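Local coordinates for protein beta-fructofuranosidase, insoluble isoenzyme CWINV1 (Arabidopsis thaliana, PDB 2OXB) that hydrolyses terminal non-reducing beta-D-fructofuranoside residues of sugars such as sucrose and 1-kestose, as a cell-wall invertase of glycoside hydrolase family 32, at residues 137-142 with 162-167. The protein carries 1 engineered substitution. Numbering follows the deposited sequence.
With NAG (2-acetamido-2-deoxy-beta-D-glucopyranose), chain E.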
# COMPACT_ATOMS: atom_id res chain seq x y z
N GLY A 137 23.93 5.66 -21.27
CA GLY A 137 23.99 4.21 -21.34
C GLY A 137 23.29 3.43 -20.25
O GLY A 137 23.87 3.15 -19.20
N ILE A 138 22.05 3.05 -20.51
CA ILE A 138 21.30 2.30 -19.54
C ILE A 138 20.26 1.42 -20.21
O ILE A 138 19.71 1.78 -21.25
CB ILE A 138 20.61 3.25 -18.53
CG1 ILE A 138 20.31 4.59 -19.21
CG2 ILE A 138 21.50 3.44 -17.30
CD1 ILE A 138 19.78 5.67 -18.29
N ASN A 139 20.01 0.26 -19.61
CA ASN A 139 19.02 -0.69 -20.11
C ASN A 139 17.78 0.11 -20.51
O ASN A 139 16.96 0.47 -19.65
CB ASN A 139 18.64 -1.68 -19.00
CG ASN A 139 19.31 -3.04 -19.15
OD1 ASN A 139 20.52 -3.13 -19.31
ND2 ASN A 139 18.51 -4.11 -19.07
N ALA A 140 17.63 0.40 -21.79
CA ALA A 140 16.48 1.16 -22.27
C ALA A 140 15.18 0.47 -21.87
O ALA A 140 14.11 1.07 -21.93
CB ALA A 140 16.55 1.32 -23.78
N SER A 141 15.28 -0.80 -21.47
CA SER A 141 14.11 -1.57 -21.07
C SER A 141 14.00 -1.61 -19.55
O SER A 141 13.28 -2.43 -18.99
CB SER A 141 14.21 -3.00 -21.60
OG SER A 141 14.20 -3.01 -23.01
N SER A 142 14.72 -0.71 -18.89
CA SER A 142 14.70 -0.62 -17.45
C SER A 142 14.99 0.80 -16.98
O SER A 142 15.95 1.03 -16.23
CB SER A 142 15.70 -1.60 -16.84
OG SER A 142 15.01 -2.67 -16.19
N GLY A 162 13.48 4.75 -11.76
CA GLY A 162 13.90 3.41 -11.38
C GLY A 162 14.61 2.66 -12.48
O GLY A 162 14.07 2.48 -13.57
N SER A 163 15.84 2.24 -12.20
CA SER A 163 16.61 1.46 -13.17
C SER A 163 17.29 0.25 -12.55
O SER A 163 16.87 -0.25 -11.50
CB SER A 163 17.65 2.34 -13.88
OG SER A 163 17.04 3.14 -14.88
N LYS A 164 18.33 -0.22 -13.21
CA LYS A 164 19.09 -1.37 -12.76
C LYS A 164 20.29 -1.54 -13.68
O LYS A 164 20.19 -1.39 -14.91
CB LYS A 164 18.22 -2.64 -12.80
CG LYS A 164 17.56 -2.88 -14.16
CD LYS A 164 16.60 -4.08 -14.18
CE LYS A 164 17.33 -5.43 -14.14
NZ LYS A 164 18.18 -5.68 -15.34
N ILE A 165 21.43 -1.85 -13.08
CA ILE A 165 22.67 -2.09 -13.81
C ILE A 165 23.19 -3.44 -13.35
O ILE A 165 23.72 -3.57 -12.24
CB ILE A 165 23.73 -1.02 -13.48
CG1 ILE A 165 23.18 0.38 -13.77
CG2 ILE A 165 25.00 -1.28 -14.28
CD1 ILE A 165 22.77 0.58 -15.20
N HIS A 166 23.01 -4.46 -14.19
CA HIS A 166 23.47 -5.82 -13.87
C HIS A 166 23.08 -6.23 -12.43
O HIS A 166 23.93 -6.47 -11.57
CB HIS A 166 25.00 -5.90 -14.05
CG HIS A 166 25.47 -5.68 -15.46
ND1 HIS A 166 25.16 -6.53 -16.50
CD2 HIS A 166 26.26 -4.71 -15.99
CE1 HIS A 166 25.73 -6.09 -17.61
NE2 HIS A 166 26.41 -4.99 -17.33
N ARG A 167 21.77 -6.31 -12.18
CA ARG A 167 21.26 -6.67 -10.86
C ARG A 167 21.42 -5.58 -9.82
O ARG A 167 20.89 -5.70 -8.70
CB ARG A 167 21.89 -7.99 -10.38
CG ARG A 167 21.23 -9.18 -11.03
CD ARG A 167 22.07 -10.43 -11.02
NE ARG A 167 21.46 -11.46 -11.87
CZ ARG A 167 21.34 -11.37 -13.19
NH1 ARG A 167 21.78 -10.31 -13.86
NH2 ARG A 167 20.77 -12.36 -13.87
C1 NAG E . 18.70 -5.28 -19.91
C2 NAG E . 17.56 -6.29 -19.70
C3 NAG E . 17.70 -7.50 -20.64
C4 NAG E . 17.87 -7.02 -22.09
C5 NAG E . 19.04 -6.04 -22.15
C6 NAG E . 19.26 -5.49 -23.54
C7 NAG E . 16.44 -6.65 -17.60
C8 NAG E . 15.52 -7.87 -17.56
N2 NAG E . 17.55 -6.75 -18.32
O3 NAG E . 16.55 -8.34 -20.54
O4 NAG E . 18.12 -8.13 -22.94
O5 NAG E . 18.79 -4.91 -21.29
O6 NAG E . 18.59 -4.25 -23.69
O7 NAG E . 16.14 -5.63 -16.98
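Lys164 lies alongside Ser142 and reaches past it to the sugar carried by Asn139. With CD anti to CA (chi2 -176°), the chain runs on past Ser142, and the bends at chi3 and chi4 then turn CE and NZ toward the sugar's O7. Lys164 CG passes 3.5 Å from Ser142 CB, and Lys164 NZ ends 2.6 Å from O7 of the N-acetylglucosamine, a hydrogen bond to the acetamido carbonyl. The sugar is N-linked, with Asn139 ND2 bonded to its C1 at 1.5 Å. A longer bond from Ser142 OG to O7, 3.3 Å, is doubtful, because OG is modelled too close to another atom. Deeper in the contact, Ser163 OG donates to Ser142 O at 2.7 Å. The donor lies in the carbonyl plane on a lone pair, with a C=O...OG angle of 139°, and Ser163 CA makes a CA-H...O contact with the same oxygen at 3.2 Å. Beside this bond, also away from the sugar, Ile138 and Ile165 cross obliquely, CG2 of the first meeting CD1 of the second at 3.8 Å; Ile172 and Leu170 of strand 168-176 extend this apolar patch. A type I turn from Asn139 to Ser142, closed by the hydrogen bond from Ser142 N to Asn139 O, brings the glycan-bearing asparagine and the serine to the same strand. Strand 157-165 pairs antiparallel with 168-176 in one blade of the five-bladed beta-propeller of family 32; Gly162 also bonds to the backbone of Arg144. At Lys164, an alanine removes the amine that donates to O7 and the methylenes beside Ser142, and would probably leave the acetamido group freer to turn. The chemistry thus grades from apolar packing and a serine-to-backbone bond to a probably cationic lysine gripping a neutral glycan amide, which probably helps hold the sugar against the blade.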